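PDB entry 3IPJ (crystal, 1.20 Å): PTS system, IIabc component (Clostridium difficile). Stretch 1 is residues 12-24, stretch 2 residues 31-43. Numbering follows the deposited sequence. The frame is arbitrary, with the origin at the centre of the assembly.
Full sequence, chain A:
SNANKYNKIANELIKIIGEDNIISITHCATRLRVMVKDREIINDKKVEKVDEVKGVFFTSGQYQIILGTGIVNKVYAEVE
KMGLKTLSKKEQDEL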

ATOM      1  N   GLU A  12       8.654  -1.378  -3.663  1.00 12.42           N
ATOM      2  CA  GLU A  12       9.338  -0.178  -3.164  1.00 11.25           C
ATOM      3  C   GLU A  12       8.577   0.324  -1.959  1.00 11.56           C
ATOM      4  O   GLU A  12       9.192   0.690  -0.943  1.00 11.78           O
ATOM      5  CB  GLU A  12       9.460   0.901  -4.211  1.00 11.54           C
ATOM      6  CG  GLU A  12      10.559   0.496  -5.209  1.00 21.37           C
ATOM      7  CD  GLU A  12      10.792   1.434  -6.447  1.00 30.49           C
ATOM      8  OE1 GLU A  12      10.598   2.674  -6.307  1.00 28.80           O
ATOM      9  OE2 GLU A  12      11.243   0.917  -7.561  1.00 34.51           O
ATOM     10  N   LEU A  13       7.239   0.355  -2.058  1.00 10.20           N
ATOM     11  CA  LEU A  13       6.418   0.826  -0.940  1.00 12.22           C
ATOM     12  C   LEU A  13       6.650  -0.033   0.311  1.00 11.72           C
ATOM     13  O   LEU A  13       6.921   0.535   1.400  1.00 12.93           O
ATOM     14  CB  LEU A  13       4.928   0.898  -1.351  1.00 11.31           C
ATOM     15  CG  LEU A  13       4.661   2.042  -2.322  1.00  9.59           C
ATOM     16  CD1 LEU A  13       3.152   2.045  -2.767  1.00  9.29           C
ATOM     17  CD2 LEU A  13       5.142   3.400  -1.813  1.00 11.06           C
ATOM     18  N   ILE A  14       6.571  -1.366   0.174  1.00 13.96           N
ATOM     19  CA  ILE A  14       6.771  -2.280   1.335  1.00 16.18           C
ATOM     20  C   ILE A  14       8.177  -2.022   1.924  1.00 15.45           C
ATOM     21  O   ILE A  14       8.335  -1.959   3.170  1.00 14.60           O
ATOM     22  CB  ILE A  14       6.664  -3.815   0.991  1.00 19.29           C
ATOM     23  CG1 ILE A  14       5.386  -4.216   0.241  1.00 25.23           C
ATOM     24  CG2 ILE A  14       6.744  -4.644   2.241  1.00 17.87           C
ATOM     25  CD1 ILE A  14       4.212  -3.553   0.693  1.00 26.01           C
ATOM     26  N   LYS A  15       9.189  -1.892   1.048  1.00 12.28           N
ATOM     27  CA  LYS A  15      10.512  -1.680   1.505  1.00 11.74           C
ATOM     28  C   LYS A  15      10.703  -0.363   2.308  1.00 14.90           C
ATOM     29  O   LYS A  15      11.423  -0.324   3.309  1.00 14.88           O
ATOM     30  CB  LYS A  15      11.461  -1.662   0.358  1.00 14.44           C
ATOM     31  CG  LYS A  15      12.911  -1.584   0.834  1.00 15.80           C
ATOM     32  CD  LYS A  15      13.877  -1.538  -0.383  1.00 19.79           C
ATOM     33  CE  LYS A  15      13.420  -0.430  -1.374  1.00 24.60           C
ATOM     34  NZ  LYS A  15      13.608  -0.656  -2.862  1.00 21.49           N
ATOM     35  N   ILE A  16      10.061   0.712   1.876  1.00 11.76           N
ATOM     36  CA  ILE A  16      10.201   1.934   2.607  1.00 10.87           C
ATOM     37  C   ILE A  16       9.407   1.954   3.944  1.00 11.23           C
ATOM     38  O   ILE A  16       9.868   2.509   4.944  1.00 13.39           O
ATOM     39  CB  ILE A  16       9.768   3.078   1.702  1.00 11.34           C
ATOM     40  CG1 ILE A  16      10.653   3.112   0.447  1.00 12.46           C
ATOM     41  CG2 ILE A  16       9.876   4.404   2.409  1.00 13.11           C
ATOM     42  CD1 ILE A  16       9.981   3.916  -0.690  1.00 14.88           C
ATOM     43  N   ILE A  17       8.219   1.373   3.957  1.00 10.31           N
ATOM     44  CA  ILE A  17       7.377   1.342   5.181  1.00 10.27           C
ATOM     45  C   ILE A  17       8.021   0.349   6.154  1.00 10.92           C
ATOM     46  O   ILE A  17       8.134   0.607   7.341  1.00 12.81           O
ATOM     47  CB  ILE A  17       5.944   0.927   4.803  1.00 11.70           C
ATOM     48  CG1 ILE A  17       5.313   1.993   3.884  1.00 10.98           C
ATOM     49  CG2 ILE A  17       5.071   0.554   6.031  1.00 11.02           C
ATOM     50  CD1 ILE A  17       4.026   1.519   3.156  1.00 10.76           C
ATOM     51  N   GLY A  18       8.517  -0.765   5.649  1.00 10.22           N
ATOM     52  CA  GLY A  18       9.096  -1.807   6.483  1.00  9.19           C
ATOM     53  C   GLY A  18       8.115  -2.957   6.531  1.00 11.45           C
ATOM     54  O   GLY A  18       6.997  -2.781   7.016  1.00 10.98           O
ATOM     55  N   GLU A  19       8.516  -4.161   6.114  1.00 13.83           N
ATOM     56  CA  GLU A  19       7.531  -5.241   6.070  1.00 15.59           C
ATOM     57  C   GLU A  19       6.839  -5.527   7.435  1.00 15.32           C
ATOM     58  O   GLU A  19       5.614  -5.741   7.526  1.00 14.76           O
ATOM     59  CB  GLU A  19       8.157  -6.515   5.532  1.00 20.80           C
ATOM     60  CG  GLU A  19       7.154  -7.643   5.519  1.00 29.47           C
ATOM     61  CD  GLU A  19       7.771  -9.068   5.525  1.00 41.90           C
ATOM     62  OE1 GLU A  19       8.907  -9.285   4.945  1.00 47.50           O
ATOM     63  OE2 GLU A  19       7.057  -9.972   6.113  1.00 44.59           O
ATOM     64  N   ASP A  20       7.639  -5.552   8.499  1.00 15.39           N
ATOM     65  CA  ASP A  20       7.106  -5.924   9.807  1.00 13.07           C
ATOM     66  C   ASP A  20       6.573  -4.675  10.539  1.00 12.79           C
ATOM     67  O   ASP A  20       6.126  -4.761  11.693  1.00 12.49           O
ATOM     68  CB  ASP A  20       8.090  -6.820  10.618  1.00 11.91           C
ATOM     69  CG  ASP A  20       9.234  -6.049  11.289  1.00 14.68           C
ATOM     70  OD1 ASP A  20       9.423  -4.820  10.978  1.00 12.94           O
ATOM     71  OD2 ASP A  20       9.956  -6.677  12.151  1.00 11.84           O
ATOM     72  N   ASN A  21       6.560  -3.539   9.816  1.00 11.56           N
ATOM     73  CA  ASN A  21       5.898  -2.328  10.314  1.00 13.86           C
ATOM     74  C   ASN A  21       4.410  -2.258   9.859  1.00 12.09           C
ATOM     75  O   ASN A  21       3.710  -1.278  10.166  1.00 12.71           O
ATOM     76  CB  ASN A  21       6.674  -1.069   9.826  1.00 15.50           C
ATOM     77  CG  ASN A  21       6.289   0.280  10.579  1.00 12.08           C
ATOM     78  OD1 ASN A  21       5.794   0.263  11.706  1.00 10.30           O
ATOM     79  ND2 ASN A  21       6.590   1.424   9.938  1.00 11.18           N
ATOM     80  N   ILE A  22       3.943  -3.269   9.121  1.00 12.31           N
ATOM     81  CA  ILE A  22       2.607  -3.250   8.505  1.00 12.47           C
ATOM     82  C   ILE A  22       1.677  -4.082   9.360  1.00 13.44           C
ATOM     83  O   ILE A  22       1.987  -5.263   9.616  1.00 18.16           O
ATOM     84  CB  ILE A  22       2.660  -3.818   7.039  1.00 17.74           C
ATOM     85  CG1 ILE A  22       3.415  -2.768   6.120  1.00 15.67           C
ATOM     86  CG2 ILE A  22       1.221  -4.297   6.552  1.00 17.49           C
ATOM     87  CD1 ILE A  22       3.974  -3.243   4.810  1.00 14.86           C
ATOM     88  N   ILE A  23       0.567  -3.511   9.830  1.00 12.54           N
ATOM     89  CA  ILE A  23      -0.453  -4.311  10.541  1.00 12.45           C
ATOM     90  C   ILE A  23      -1.389  -4.973   9.508  1.00 13.47           C
ATOM     91  O   ILE A  23      -1.597  -6.205   9.528  1.00 14.08           O
ATOM     92  CB  ILE A  23      -1.266  -3.444  11.499  1.00 11.23           C
ATOM     93  CG1 ILE A  23      -0.365  -2.833  12.571  1.00 11.45           C
ATOM     94  CG2 ILE A  23      -2.447  -4.266  12.135  1.00 11.95           C
ATOM     95  CD1 ILE A  23      -1.122  -1.883  13.446  1.00 12.98           C
ATOM     96  N   SER A  24      -1.943  -4.149   8.593  1.00 11.51           N
ATOM     97  CA  SER A  24      -2.860  -4.621   7.564  1.00 11.51           C
ATOM     98  C   SER A  24      -2.964  -3.536   6.497  1.00 13.01           C
ATOM     99  O   SER A  24      -2.474  -2.428   6.715  1.00 11.93           O
ATOM    100  CB  SER A  24      -4.244  -4.917   8.194  1.00 17.20           C
ATOM    101  OG  SER A  24      -4.778  -3.771   8.832  1.00 16.99           O
ATOM    102  N   ARG A  31      -6.605   5.594  -2.936  1.00  8.65           N
ATOM    103  CA  ARG A  31      -5.490   5.447  -1.999  1.00  9.47           C
ATOM    104  C   ARG A  31      -5.243   4.007  -1.498  1.00  9.44           C
ATOM    105  O   ARG A  31      -6.161   3.249  -1.206  1.00 10.13           O
ATOM    106  CB  ARG A  31      -5.643   6.410  -0.788  1.00  7.62           C
ATOM    107  CG  ARG A  31      -6.068   7.785  -1.144  1.00  8.42           C
ATOM    108  CD  ARG A  31      -6.233   8.594   0.124  1.00 10.85           C
ATOM    109  NE  ARG A  31      -6.471  10.009  -0.226  1.00 12.63           N
ATOM    110  CZ  ARG A  31      -6.475  11.018   0.671  1.00 14.13           C
ATOM    111  NH1 ARG A  31      -6.267  10.769   1.977  1.00 11.53           N
ATOM    112  NH2 ARG A  31      -6.714  12.270   0.270  1.00 11.67           N
ATOM    113  N   LEU A  32      -3.983   3.648  -1.400  1.00 10.06           N
ATOM    114  CA  LEU A  32      -3.516   2.454  -0.682  1.00  9.84           C
ATOM    115  C   LEU A  32      -3.436   2.876   0.798  1.00  9.47           C
ATOM    116  O   LEU A  32      -2.753   3.831   1.142  1.00 10.30           O
ATOM    117  CB  LEU A  32      -2.145   2.072  -1.295  1.00 12.63           C
ATOM    118  CG  LEU A  32      -1.663   0.683  -0.943  1.00 16.94           C
ATOM    119  CD1 LEU A  32      -2.570  -0.425  -1.588  1.00 15.79           C
ATOM    120  CD2 LEU A  32      -0.180   0.538  -1.366  1.00 14.38           C
ATOM    121  N   ARG A  33      -4.144   2.166   1.666  1.00 10.65           N
ATOM    122  CA  ARG A  33      -4.242   2.561   3.043  1.00  9.34           C
ATOM    123  C   ARG A  33      -3.578   1.500   3.918  1.00  9.74           C
ATOM    124  O   ARG A  33      -4.063   0.379   4.020  1.00  9.84           O
ATOM    125  CB  ARG A  33      -5.705   2.770   3.381  1.00 10.78           C
ATOM    126  CG  ARG A  33      -6.281   4.050   2.803  1.00  9.74           C
ATOM    127  CD  ARG A  33      -7.806   3.942   2.780  1.00 10.84           C
ATOM    128  NE  ARG A  33      -8.417   5.164   2.259  1.00 11.08           N
ATOM    129  CZ  ARG A  33      -8.759   6.206   3.016  1.00 11.70           C
ATOM    130  NH1 ARG A  33      -8.560   6.133   4.349  1.00 13.07           N
ATOM    131  NH2 ARG A  33      -9.307   7.313   2.458  1.00 10.79           N
ATOM    132  N   VAL A  34      -2.459   1.861   4.535  1.00  9.08           N
ATOM    133  CA  VAL A  34      -1.634   0.897   5.298  1.00  8.86           C
ATOM    134  C   VAL A  34      -1.688   1.222   6.801  1.00 10.76           C
ATOM    135  O   VAL A  34      -1.221   2.313   7.193  1.00 11.35           O
ATOM    136  CB  VAL A  34      -0.156   0.994   4.880  1.00  8.51           C
ATOM    137  CG1 VAL A  34       0.645  -0.167   5.484  1.00 10.32           C
ATOM    138  CG2 VAL A  34      -0.090   0.986   3.375  1.00 10.30           C
ATOM    139  N   MET A  35      -2.255   0.318   7.625  1.00  9.68           N
ATOM    140  CA  MET A  35      -2.253   0.495   9.089  1.00 10.39           C
ATOM    141  C   MET A  35      -0.829   0.087   9.489  1.00 12.72           C
ATOM    142  O   MET A  35      -0.415  -1.061   9.210  1.00 11.39           O
ATOM    143  CB  MET A  35      -3.277  -0.408   9.759  1.00 11.98           C
ATOM    144  CG  MET A  35      -4.694  -0.071   9.314  1.00 15.83           C
ATOM    145  SD  MET A  35      -5.295   1.475  10.072  1.00 16.30           S
ATOM    146  CE  MET A  35      -6.419   0.767  11.240  1.00 22.95           C
ATOM    147  N   VAL A  36      -0.064   1.039  10.069  1.00 10.74           N
ATOM    148  CA  VAL A  36       1.328   0.798  10.420  1.00  8.21           C
ATOM    149  C   VAL A  36       1.532   0.820  11.971  1.00 10.08           C
ATOM    150  O   VAL A  36       0.802   1.469  12.699  1.00  8.92           O
ATOM    151  CB  VAL A  36       2.265   1.794   9.697  1.00 11.42           C
ATOM    152  CG1 VAL A  36       2.270   1.536   8.162  1.00 11.91           C
ATOM    153  CG2 VAL A  36       1.928   3.312  10.038  1.00  9.14           C
ATOM    154  N   LYS A  37       2.550   0.096  12.436  1.00 10.09           N
ATOM    155  CA  LYS A  37       2.946   0.090  13.831  1.00 11.06           C
ATOM    156  C   LYS A  37       3.601   1.404  14.284  1.00 12.62           C
ATOM    157  O   LYS A  37       3.288   1.970  15.345  1.00 12.74           O
ATOM    158  CB  LYS A  37       3.855  -1.116  14.118  1.00 11.06           C
ATOM    159  CG  LYS A  37       3.177  -2.464  13.714  1.00 10.41           C
ATOM    160  CD  LYS A  37       4.121  -3.611  13.925  1.00  9.55           C
ATOM    161  CE  LYS A  37       3.774  -4.848  13.078  1.00 12.37           C
ATOM    162  NZ  LYS A  37       4.723  -5.946  13.508  1.00 11.49           N
ATOM    163  N   ASP A  38       4.495   1.916  13.463  1.00 12.41           N
ATOM    164  CA  ASP A  38       5.271   3.130  13.787  1.00 11.47           C
ATOM    165  C   ASP A  38       5.451   4.033  12.533  1.00  9.94           C
ATOM    166  O   ASP A  38       6.328   3.796  11.675  1.00  8.94           O
ATOM    167  CB  ASP A  38       6.626   2.654  14.345  1.00 13.04           C
ATOM    168  CG  ASP A  38       7.506   3.762  14.860  1.00 14.70           C
ATOM    169  OD1 ASP A  38       7.033   4.911  14.968  1.00 13.95           O
ATOM    170  OD2 ASP A  38       8.681   3.448  15.197  1.00 15.52           O
ATOM    171  N   ARG A  39       4.627   5.082  12.433  1.00  9.55           N
ATOM    172  CA  ARG A  39       4.796   6.010  11.340  1.00 12.29           C
ATOM    173  C   ARG A  39       6.171   6.722  11.343  1.00 10.50           C
ATOM    174  O   ARG A  39       6.671   7.102  10.296  1.00 10.95           O
ATOM    175  CB  ARG A  39       3.640   7.053  11.282  1.00 15.05           C
ATOM    176  CG  ARG A  39       3.738   8.193  12.219  1.00 15.30           C
ATOM    177  CD  ARG A  39       4.661   9.238  11.660  1.00 14.39           C
ATOM    178  NE  ARG A  39       4.101  10.026  10.561  1.00 14.61           N
ATOM    179  CZ  ARG A  39       4.537  10.033   9.303  1.00 13.73           C
ATOM    180  NH1 ARG A  39       5.502   9.202   8.909  1.00 12.61           N
ATOM    181  NH2 ARG A  39       3.981  10.857   8.427  1.00 12.64           N
ATOM    182  N   GLU A  40       6.752   6.881  12.529  1.00  9.33           N
ATOM    183  CA  GLU A  40       7.914   7.724  12.732  1.00  9.87           C
ATOM    184  C   GLU A  40       9.205   7.124  12.195  1.00 13.39           C
ATOM    185  O   GLU A  40      10.269   7.779  12.278  1.00 17.64           O
ATOM    186  CB  GLU A  40       8.095   8.052  14.237  1.00 10.57           C
ATOM    187  CG  GLU A  40       7.060   9.012  14.705  1.00 10.21           C
ATOM    188  CD  GLU A  40       6.893   8.990  16.225  1.00 10.11           C
ATOM    189  OE1 GLU A  40       7.715   8.376  16.960  1.00  9.53           O
ATOM    190  OE2 GLU A  40       5.897   9.599  16.688  1.00  9.50           O
ATOM    191  N   ILE A  41       9.157   5.900  11.662  1.00  9.22           N
ATOM    192  CA  ILE A  41      10.307   5.353  10.969  1.00 10.02           C
ATOM    193  C   ILE A  41      10.098   5.283   9.434  1.00 13.56           C
ATOM    194  O   ILE A  41      10.962   4.736   8.705  1.00 18.46           O
ATOM    195  CB  ILE A  41      10.610   3.959  11.509  1.00 12.53           C
ATOM    196  CG1 ILE A  41       9.333   3.087  11.461  1.00 14.97           C
ATOM    197  CG2 ILE A  41      11.207   4.093  12.914  1.00 14.45           C
ATOM    198  CD1 ILE A  41       9.545   1.608  11.861  1.00 20.37           C
ATOM    199  N   ILE A  42       8.961   5.821   8.942  1.00 12.52           N
ATOM    200  CA  ILE A  42       8.638   5.792   7.515  1.00 11.14           C
ATOM    201  C   ILE A  42       9.123   7.143   6.922  1.00 12.09           C
ATOM    202  O   ILE A  42       8.685   8.228   7.355  1.00 11.44           O
ATOM    203  CB  ILE A  42       7.089   5.626   7.263  1.00 12.45           C
ATOM    204  CG1 ILE A  42       6.530   4.336   7.881  1.00 12.32           C
ATOM    205  CG2 ILE A  42       6.771   5.596   5.737  1.00 11.42           C
ATOM    206  CD1 ILE A  42       5.026   4.204   7.631  1.00 10.57           C
ATOM    207  N   ASN A  43      10.022   7.057   5.923  1.00 11.57           N
ATOM    208  CA  ASN A  43      10.601   8.210   5.299  1.00 10.17           C
ATOM    209  C   ASN A  43       9.624   8.711   4.207  1.00  9.51           C
ATOM    210  O   ASN A  43       9.599   8.174   3.068  1.00  9.69           O
ATOM    211  CB  ASN A  43      11.947   7.798   4.669  1.00 14.30           C
ATOM    212  CG  ASN A  43      12.686   8.968   4.034  1.00 16.15           C
ATOM    213  OD1 ASN A  43      12.110  10.047   3.832  1.00 16.39           O
ATOM    214  ND2 ASN A  43      13.972   8.764   3.727  1.00 19.34           N
TER
HETATM  215  O   HOH W   1      11.479   4.607   5.528  1.00 11.51           O
HETATM  216  O   HOH W   2      10.941   1.612   8.483  1.00 21.87           O

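Asn21, Lys37 and Met35 cover the most surface in this contact. Asn21 contributes the largest share, 103 Å², and is buried. Its CA-to-CB bond points sideways, but the end of the side chain comes nearer to the second stretch. There the carboxamide pairs with the backbone of Asp38. Asp38 N donates to Asn21 OD1 at 2.7 Å, and Asn21 ND2 donates to Asp38 O at 3.0 Å. Asn21 ND2 also donates to Ile17 O at 3.1 Å. One side chain thus ties the end of the helix to the chain just after the strand. Asn21 also uses its backbone: Asn21 O accepts from Lys37 N at 2.9 Å.

Lys37 covers 83 Å². Its side chain is extended beyond chi1 and lies along the first stretch. Lys37 CG packs 3.7 Å from Ile23 CG1. At its tip, Lys37 NZ makes a weak hydrogen bond to Asp20 O, at 2.6 Å; the position of that oxygen is less certain.

Met35 covers 67 Å², and its hydrogen bonds across the contact are all made by the backbone. Met35 O accepts from Ile23 N at 2.7 Å and, weakly, from Ser24 N at 3.5 Å. Met35 N donates to Ser24 O at 2.9 Å. One carbonyl facing two successive amides marks a beta bulge. The antiparallel register shifts by one residue between the pairs Ile22 with Val36 and Ser24 with Met35.

Apolar side chains of the helix pack against the second stretch. Ile17 CG2 lies 3.7 Å from Val36 CG1 and 4.0 Å from Ile42 CD1. Leu13 CD1 meets Leu32 CD2 at 3.9 Å. At the end of the helix, water 1 donates to Ile16 O at 2.7 Å and to Ile41 O at 3.2 Å, bridging the two stretches.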